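Local coordinates for protein response regulator (Caulobacter vibrioides, PDB 3N0R) that probably acts as a stress-response regulator in which a receiver domain controls a sigma-factor-like domain that counteracts an anti-sigma factor, at residues A[34-39]-A[124-129]; A[115-120]-A[153-158]. The protein carries 1 engineered substitution. All blocks are in the same frame, centred on the assembly; numbering follows the deposited sequence.

Contact 1 (A[34-39]-A[124-129]); sequences IRRYAR and ALEGFT
The torsions of Arg36 and Glu126 bring their charged ends together. Arg36 sends CG anti to its backbone nitrogen (chi1 176°) and then bends at chi3. Glu126 folds its chain at chi2 (-58°). The two side chains run past each other in opposite directions, and a salt bridge forms between helix 31-42 of the sigma2-like part and the turn after helix 115-125 of the second sigma-like part. Arg36 NE donates to Glu126 OE2 at 3.1 Å. The oxygen lies close to the guanidinium plane and is approached on its syn side, but tilted out of the carboxylate plane. A second bond, from Arg36 NH2 to Glu126 OE1, is weak at 3.4 Å. The carboxylate and guanidinium planes are 52° apart, so the two-bond pairing is twisted and uneven. The strongest polar partner of Glu126 is Tyr77, whose OH is hydrogen-bonded to OE1. Arg73 makes a salt bridge to the same oxygen, and both residues are on helix 72-84. The buried carboxylate thus joins three parts of the fold. It is probably kept ionised by the two arginines.

Tyr37 lines the carboxylate with its CB and ring. The ring stands obliquely to Glu126 CG, with CD1 at 3.8 Å from that carbon. Its hydroxyl points on to His81 NE2, with which it is hydrogen-bonded. Leu125 turns CD2 to the backbone of helix 31-42, 4.4 Å from Tyr37 CA. Over one face of the Arg36 guanidinium lies Leu125 O, 4.0 Å from Arg36 NH2.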
ATOM      1  N   ILE A  34       0.143  -4.930  -7.999  1.00 13.39           N
ATOM      2  CA  ILE A  34      -0.037  -5.955  -6.981  1.00 13.17           C
ATOM      3  C   ILE A  34       1.144  -5.963  -5.999  1.00 13.17           C
ATOM      4  O   ILE A  34       0.954  -6.259  -4.834  1.00 13.04           O
ATOM      5  CB  ILE A  34      -0.380  -7.356  -7.538  1.00 13.46           C
ATOM      6  CG1 ILE A  34      -0.917  -8.241  -6.409  1.00 13.60           C
ATOM      7  CG2 ILE A  34       0.809  -7.988  -8.253  1.00 14.57           C
ATOM      8  CD1 ILE A  34      -1.532  -9.534  -6.884  1.00 14.83           C
ATOM      9  N   ARG A  35       2.342  -5.567  -6.443  1.00 13.18           N
ATOM     10  CA  ARG A  35       3.422  -5.322  -5.480  1.00 13.60           C
ATOM     11  C   ARG A  35       3.053  -4.194  -4.517  1.00 12.83           C
ATOM     12  O   ARG A  35       3.282  -4.315  -3.324  1.00 13.30           O
ATOM     13  CB  ARG A  35       4.766  -5.036  -6.160  1.00 13.37           C
ATOM     14  CG  ARG A  35       5.317  -6.209  -6.964  1.00 14.04           C
ATOM     15  CD  ARG A  35       6.723  -5.926  -7.525  1.00 15.30           C
ATOM     16  NE  ARG A  35       7.077  -6.985  -8.470  1.00 15.98           N
ATOM     17  CZ  ARG A  35       7.047  -6.883  -9.794  1.00 16.34           C
ATOM     18  NH1 ARG A  35       6.775  -5.729 -10.392  1.00 17.07           N
ATOM     19  NH2 ARG A  35       7.310  -7.953 -10.533  1.00 18.42           N
ATOM     20  N   ARG A  36       2.458  -3.112  -5.022  1.00 12.94           N
ATOM     21  CA  ARG A  36       2.018  -2.032  -4.149  1.00 13.01           C
ATOM     22  C   ARG A  36       1.051  -2.554  -3.083  1.00 12.38           C
ATOM     23  O   ARG A  36       1.190  -2.267  -1.885  1.00 13.15           O
ATOM     24  CB  ARG A  36       1.370  -0.906  -4.957  1.00 14.21           C
ATOM     25  CG  ARG A  36       0.809   0.213  -4.087  1.00 16.40           C
ATOM     26  CD  ARG A  36       0.185   1.301  -4.923  1.00 20.08           C
ATOM     27  NE  ARG A  36      -0.936   0.787  -5.702  1.00 22.91           N
ATOM     28  CZ  ARG A  36      -1.423   1.393  -6.776  1.00 26.52           C
ATOM     29  NH1 ARG A  36      -0.880   2.529  -7.193  1.00 27.63           N
ATOM     30  NH2 ARG A  36      -2.439   0.852  -7.435  1.00 28.01           N
ATOM     31  N   TYR A  37       0.066  -3.326  -3.527  1.00 12.70           N
ATOM     32  CA  TYR A  37      -0.897  -3.935  -2.615  1.00 12.82           C
ATOM     33  C   TYR A  37      -0.201  -4.800  -1.566  1.00 12.56           C
ATOM     34  O   TYR A  37      -0.462  -4.674  -0.366  1.00 12.84           O
ATOM     35  CB  TYR A  37      -1.886  -4.780  -3.428  1.00 13.29           C
ATOM     36  CG  TYR A  37      -2.857  -5.621  -2.623  1.00 13.70           C
ATOM     37  CD1 TYR A  37      -3.875  -5.038  -1.876  1.00 14.13           C
ATOM     38  CD2 TYR A  37      -2.778  -7.005  -2.645  1.00 15.30           C
ATOM     39  CE1 TYR A  37      -4.782  -5.811  -1.174  1.00 14.13           C
ATOM     40  CE2 TYR A  37      -3.677  -7.790  -1.932  1.00 15.77           C
ATOM     41  CZ  TYR A  37      -4.681  -7.184  -1.206  1.00 14.58           C
ATOM     42  OH  TYR A  37      -5.592  -7.931  -0.505  1.00 16.19           O
ATOM     43  N   ALA A  38       0.663  -5.706  -2.021  1.00 13.12           N
ATOM     44  CA  ALA A  38       1.283  -6.679  -1.132  1.00 13.14           C
ATOM     45  C   ALA A  38       2.193  -6.003  -0.113  1.00 12.70           C
ATOM     46  O   ALA A  38       2.248  -6.417   1.046  1.00 13.28           O
ATOM     47  CB  ALA A  38       2.040  -7.726  -1.938  1.00 13.99           C
ATOM     48  N   ARG A  39       2.922  -4.981  -0.549  1.00 12.34           N
ATOM     49  CA  ARG A  39       3.759  -4.212   0.367  1.00 13.79           C
ATOM     50  C   ARG A  39       2.916  -3.493   1.413  1.00 13.15           C
ATOM     51  O   ARG A  39       3.260  -3.489   2.587  1.00 13.77           O
ATOM     52  CB  ARG A  39       4.591  -3.180  -0.395  1.00 14.22           C
ATOM     53  CG  ARG A  39       5.645  -3.767  -1.303  1.00 14.29           C
ATOM     54  CD  ARG A  39       6.437  -2.668  -1.976  1.00 15.06           C
ATOM     55  NE  ARG A  39       7.212  -3.181  -3.096  1.00 15.28           N
ATOM     56  CZ  ARG A  39       7.895  -2.420  -3.939  1.00 14.25           C
ATOM     57  NH1 ARG A  39       7.960  -1.098  -3.773  1.00 15.64           N
ATOM     58  NH2 ARG A  39       8.510  -2.991  -4.961  1.00 15.94           N
ATOM     59  N   ALA A 124     -10.085   0.669  -1.664  1.00 15.08           N
ATOM     60  CA  ALA A 124      -9.550   2.022  -1.477  1.00 15.53           C
ATOM     61  C   ALA A 124      -8.155   2.242  -2.079  1.00 15.33           C
ATOM     62  O   ALA A 124      -7.888   3.289  -2.663  1.00 16.94           O
ATOM     63  CB  ALA A 124      -9.557   2.393   0.004  1.00 16.69           C
ATOM     64  N   LEU A 125      -7.250   1.285  -1.906  1.00 15.25           N
ATOM     65  CA  LEU A 125      -5.894   1.435  -2.436  1.00 15.65           C
ATOM     66  C   LEU A 125      -5.801   1.027  -3.901  1.00 15.56           C
ATOM     67  O   LEU A 125      -5.203   1.734  -4.709  1.00 17.56           O
ATOM     68  CB  LEU A 125      -4.882   0.648  -1.596  1.00 15.97           C
ATOM     69  CG  LEU A 125      -3.412   0.869  -1.971  1.00 17.11           C
ATOM     70  CD1 LEU A 125      -2.969   2.295  -1.657  1.00 21.01           C
ATOM     71  CD2 LEU A 125      -2.546  -0.132  -1.242  1.00 17.44           C
ATOM     72  N   GLU A 126      -6.401  -0.110  -4.243  1.00 14.64           N
ATOM     73  CA  GLU A 126      -6.218  -0.685  -5.566  1.00 15.86           C
ATOM     74  C   GLU A 126      -7.318  -0.318  -6.559  1.00 16.10           C
ATOM     75  O   GLU A 126      -7.172  -0.545  -7.756  1.00 17.37           O
ATOM     76  CB  GLU A 126      -6.063  -2.201  -5.460  1.00 18.09           C
ATOM     77  CG  GLU A 126      -4.821  -2.592  -4.657  1.00 22.81           C
ATOM     78  CD  GLU A 126      -3.545  -2.032  -5.261  1.00 25.23           C
ATOM     79  OE1 GLU A 126      -3.346  -2.241  -6.473  1.00 28.67           O
ATOM     80  OE2 GLU A 126      -2.738  -1.383  -4.540  1.00 26.47           O
ATOM     81  N   GLY A 127      -8.415   0.254  -6.070  1.00 15.45           N
ATOM     82  CA  GLY A 127      -9.479   0.722  -6.939  1.00 15.99           C
ATOM     83  C   GLY A 127     -10.394  -0.337  -7.523  1.00 15.77           C
ATOM     84  O   GLY A 127     -11.110  -0.061  -8.482  1.00 18.74           O
ATOM     85  N   PHE A 128     -10.407  -1.540  -6.960  1.00 14.72           N
ATOM     86  CA  PHE A 128     -11.397  -2.525  -7.384  1.00 14.78           C
ATOM     87  C   PHE A 128     -12.782  -2.100  -6.893  1.00 15.04           C
ATOM     88  O   PHE A 128     -12.920  -1.491  -5.824  1.00 15.27           O
ATOM     89  CB  PHE A 128     -11.064  -3.910  -6.820  1.00 14.81           C
ATOM     90  CG  PHE A 128      -9.877  -4.560  -7.455  1.00 14.88           C
ATOM     91  CD1 PHE A 128      -9.934  -4.986  -8.770  1.00 15.93           C
ATOM     92  CD2 PHE A 128      -8.708  -4.770  -6.733  1.00 15.32           C
ATOM     93  CE1 PHE A 128      -8.846  -5.602  -9.358  1.00 17.06           C
ATOM     94  CE2 PHE A 128      -7.620  -5.384  -7.323  1.00 15.97           C
ATOM     95  CZ  PHE A 128      -7.690  -5.805  -8.637  1.00 16.84           C
ATOM     96  N   THR A 129     -13.815  -2.439  -7.656  1.00 15.82           N
ATOM     97  CA  THR A 129     -15.181  -2.283  -7.164  1.00 16.62           C
ATOM     98  C   THR A 129     -15.435  -3.329  -6.075  1.00 16.19           C
ATOM     99  O   THR A 129     -14.715  -4.332  -5.990  1.00 16.16           O
ATOM    100  CB  THR A 129     -16.199  -2.511  -8.285  1.00 18.08           C
ATOM    101  OG1 THR A 129     -16.147  -3.884  -8.683  1.00 17.99           O
ATOM    102  CG2 THR A 129     -15.896  -1.621  -9.475  1.00 19.28           C
TER

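Contact 2 (A[115-120]-A[153-158]); sequences RSRQAF and AEIDAE
Ile155 packs against two flat groups of helix 115-125 at once. Its CG1 sits 3.9 Å above the centre of the Arg117 guanidinium. Its CD1 faces the Phe120 ring, though its modelled closeness is doubtful. This is the packed side: Ile155, Phe120 and Arg117 are all buried. Helix 264-277 of the receiver touches it: Phe120 meets Ala269, and Arg117 has a cation-pi contact with Phe276.

The other half is wet. Arg117 bends at chi2 and chi3, which turns the guanidinium edge to Glu154. In a salt bridge, Arg117 NH2 donates to Glu154 OE1 at 3.0 Å, in the guanidinium plane and on the anti lone pair of that oxygen. Water 1 accepts from Arg117 NE and donates to Glu154 OE1, and it is also hydrogen-bonded to Ser116 OG. Water 2 links Ser116 OG to Glu154 OE2. Water 3 joins Arg117 NH2 to Glu158 OE2, 2.9 Å from each. Arg117 NH1 is held by Gln273 of the receiver, so the guanidinium is fixed along its edge. Helix 115-125 here packs on helix 141-156, an arrangement consistent with the helix-turn-helix-containing region 4 of sigma factors.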
ATOM      1  N   ARG A 115      -9.070 -10.268   6.798  1.00 16.89           N
ATOM      2  CA  ARG A 115      -9.888 -10.104   5.602  1.00 16.96           C
ATOM      3  C   ARG A 115     -10.506  -8.711   5.496  1.00 15.60           C
ATOM      4  O   ARG A 115     -10.638  -8.177   4.402  1.00 15.85           O
ATOM      5  CB  ARG A 115     -10.933 -11.224   5.480  1.00 19.50           C
ATOM      6  CG  ARG A 115     -10.309 -12.503   4.906  1.00 22.15           C
ATOM      7  CD  ARG A 115     -11.191 -13.717   4.950  1.00 25.78           C
ATOM      8  NE  ARG A 115     -12.397 -13.618   4.135  1.00 24.84           N
ATOM      9  CZ  ARG A 115     -12.483 -13.852   2.824  1.00 24.08           C
ATOM     10  NH1 ARG A 115     -11.412 -14.144   2.079  1.00 22.59           N
ATOM     11  NH2 ARG A 115     -13.671 -13.771   2.249  1.00 25.99           N
ATOM     12  N   SER A 116     -10.864  -8.103   6.622  1.00 16.78           N
ATOM     13  CA  SER A 116     -11.411  -6.747   6.574  1.00 15.82           C
ATOM     14  C   SER A 116     -10.418  -5.778   5.937  1.00 14.89           C
ATOM     15  O   SER A 116     -10.785  -4.938   5.112  1.00 15.36           O
ATOM     16  CB  SER A 116     -11.781  -6.268   7.976  1.00 16.96           C
ATOM     17  OG  SER A 116     -10.670  -6.388   8.845  1.00 17.94           O
ATOM     18  N   ARG A 117      -9.155  -5.895   6.325  1.00 15.42           N
ATOM     19  CA  ARG A 117      -8.135  -4.994   5.805  1.00 15.25           C
ATOM     20  C   ARG A 117      -7.830  -5.268   4.332  1.00 14.15           C
ATOM     21  O   ARG A 117      -7.605  -4.336   3.555  1.00 14.71           O
ATOM     22  CB  ARG A 117      -6.861  -5.083   6.637  1.00 16.59           C
ATOM     23  CG  ARG A 117      -5.901  -3.947   6.390  1.00 17.13           C
ATOM     24  CD  ARG A 117      -6.494  -2.575   6.737  1.00 17.84           C
ATOM     25  NE  ARG A 117      -6.970  -2.487   8.116  1.00 19.08           N
ATOM     26  CZ  ARG A 117      -6.378  -1.788   9.087  1.00 19.42           C
ATOM     27  NH1 ARG A 117      -5.270  -1.091   8.851  1.00 20.20           N
ATOM     28  NH2 ARG A 117      -6.911  -1.776  10.303  1.00 20.74           N
ATOM     29  N   GLN A 118      -7.865  -6.538   3.940  1.00 13.92           N
ATOM     30  CA  GLN A 118      -7.732  -6.891   2.537  1.00 13.64           C
ATOM     31  C   GLN A 118      -8.839  -6.222   1.722  1.00 13.51           C
ATOM     32  O   GLN A 118      -8.569  -5.614   0.697  1.00 13.87           O
ATOM     33  CB  GLN A 118      -7.810  -8.406   2.365  1.00 14.22           C
ATOM     34  CG  GLN A 118      -6.704  -9.167   3.061  1.00 14.88           C
ATOM     35  CD  GLN A 118      -7.032 -10.634   3.174  1.00 15.00           C
ATOM     36  OE1 GLN A 118      -7.665 -11.201   2.287  1.00 15.68           O
ATOM     37  NE2 GLN A 118      -6.622 -11.259   4.272  1.00 16.00           N
ATOM     38  N   ALA A 119     -10.084  -6.345   2.175  1.00 13.84           N
ATOM     39  CA  ALA A 119     -11.215  -5.777   1.444  1.00 14.31           C
ATOM     40  C   ALA A 119     -11.063  -4.262   1.293  1.00 14.01           C
ATOM     41  O   ALA A 119     -11.310  -3.689   0.227  1.00 14.53           O
ATOM     42  CB  ALA A 119     -12.529  -6.113   2.130  1.00 15.23           C
ATOM     43  N   PHE A 120     -10.643  -3.609   2.370  1.00 14.60           N
ATOM     44  CA  PHE A 120     -10.437  -2.182   2.331  1.00 15.15           C
ATOM     45  C   PHE A 120      -9.312  -1.789   1.377  1.00 13.78           C
ATOM     46  O   PHE A 120      -9.463  -0.871   0.576  1.00 14.53           O
ATOM     47  CB  PHE A 120     -10.143  -1.652   3.733  1.00 16.41           C
ATOM     48  CG  PHE A 120      -9.987  -0.177   3.772  1.00 17.67           C
ATOM     49  CD1 PHE A 120     -11.103   0.652   3.805  1.00 20.52           C
ATOM     50  CD2 PHE A 120      -8.729   0.398   3.735  1.00 21.59           C
ATOM     51  CE1 PHE A 120     -10.964   2.021   3.809  1.00 23.91           C
ATOM     52  CE2 PHE A 120      -8.588   1.769   3.739  1.00 24.05           C
ATOM     53  CZ  PHE A 120      -9.707   2.576   3.778  1.00 24.23           C
ATOM     54  N   ALA A 153     -13.733   1.747   9.978  1.00 17.11           N
ATOM     55  CA  ALA A 153     -13.843   2.180  11.361  1.00 17.36           C
ATOM     56  C   ALA A 153     -12.489   2.107  12.065  1.00 15.68           C
ATOM     57  O   ALA A 153     -12.129   3.017  12.811  1.00 16.89           O
ATOM     58  CB  ALA A 153     -14.887   1.359  12.106  1.00 19.63           C
ATOM     59  N   GLU A 154     -11.741   1.024  11.835  1.00 15.16           N
ATOM     60  CA  GLU A 154     -10.414   0.863  12.446  1.00 15.49           C
ATOM     61  C   GLU A 154      -9.446   1.945  11.987  1.00 14.83           C
ATOM     62  O   GLU A 154      -8.677   2.498  12.782  1.00 16.11           O
ATOM     63  CB  GLU A 154      -9.836  -0.521  12.128  1.00 17.29           C
ATOM     64  CG  GLU A 154     -10.572  -1.623  12.837  1.00 18.75           C
ATOM     65  CD  GLU A 154     -10.190  -3.009  12.374  1.00 21.32           C
ATOM     66  OE1 GLU A 154      -9.212  -3.156  11.613  1.00 23.14           O
ATOM     67  OE2 GLU A 154     -10.891  -3.964  12.770  1.00 23.41           O
ATOM     68  N   ILE A 155      -9.452   2.221  10.692  1.00 14.51           N
ATOM     69  CA  ILE A 155      -8.570   3.233  10.147  1.00 15.10           C
ATOM     70  C   ILE A 155      -8.967   4.627  10.641  1.00 15.08           C
ATOM     71  O   ILE A 155      -8.116   5.408  11.068  1.00 15.81           O
ATOM     72  CB  ILE A 155      -8.510   3.129   8.618  1.00 17.56           C
ATOM     73  CG1 ILE A 155      -7.818   1.812   8.245  1.00 20.60           C
ATOM     74  CG2 ILE A 155      -7.781   4.335   8.032  1.00 19.54           C
ATOM     75  CD1 ILE A 155      -7.960   1.417   6.816  1.00 23.54           C
ATOM     76  N   ASP A 156     -10.263   4.922  10.642  1.00 16.36           N
ATOM     77  CA  ASP A 156     -10.714   6.221  11.107  1.00 17.22           C
ATOM     78  C   ASP A 156     -10.391   6.404  12.599  1.00 16.72           C
ATOM     79  O   ASP A 156     -10.131   7.520  13.054  1.00 17.66           O
ATOM     80  CB  ASP A 156     -12.209   6.429  10.811  1.00 19.88           C
ATOM     81  CG  ASP A 156     -12.506   6.606   9.322  1.00 21.06           C
ATOM     82  OD1 ASP A 156     -11.566   6.760   8.514  1.00 24.34           O
ATOM     83  OD2 ASP A 156     -13.697   6.607   8.953  1.00 23.44           O
ATOM     84  N   ALA A 157     -10.369   5.299  13.349  1.00 16.72           N
ATOM     85  CA  ALA A 157     -10.065   5.317  14.786  1.00 17.19           C
ATOM     86  C   ALA A 157      -8.573   5.499  15.116  1.00 15.75           C
ATOM     87  O   ALA A 157      -8.215   5.685  16.282  1.00 16.47           O
ATOM     88  CB  ALA A 157     -10.618   4.063  15.469  1.00 18.67           C
ATOM     89  N   GLU A 158      -7.699   5.444  14.110  1.00 15.04           N
ATOM     90  CA  GLU A 158      -6.281   5.719  14.345  1.00 14.31           C
ATOM     91  C   GLU A 158      -6.093   7.079  14.992  1.00 14.14           C
ATOM     92  O   GLU A 158      -6.784   8.039  14.654  1.00 14.20           O
ATOM     93  CB  GLU A 158      -5.487   5.630  13.045  1.00 14.51           C
ATOM     94  CG  GLU A 158      -5.343   4.199  12.555  1.00 15.14           C
ATOM     95  CD  GLU A 158      -4.655   4.073  11.212  1.00 15.14           C
ATOM     96  OE1 GLU A 158      -4.387   5.096  10.546  1.00 16.04           O
ATOM     97  OE2 GLU A 158      -4.379   2.919  10.819  1.00 16.02           O
TER
HETATM   98  O   HOH W   1      -9.110  -4.110   9.116  1.00 23.31           O
HETATM   99  O   HOH W   2     -11.300  -6.196  11.439  1.00 31.60           O
HETATM  100  O   HOH W   3      -5.523   0.416  11.606  1.00 23.87           O

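Contacts 1 and 2 lie about 14 Å apart between centres and share helix 115-125. Contact 2 uses its first turns, and contact 1 uses its last residues and the turn beyond. Along the chain the order is 34-39, 115-120, 124-129, 153-158, so the segments alternate. Tyr37 OH packs on Gln118 CB at 3.7 Å and brings the two contacts into touch. Helix 115-125 is therefore the common element: one end meets the sigma2-like part, the other the last helix of the second sigma-like part. Helix 264-277 of the receiver reaches the second part at both contacts, while Arg39 has a separate salt bridge to Glu253. The receiver thus touches both parts, consistent with controlling them.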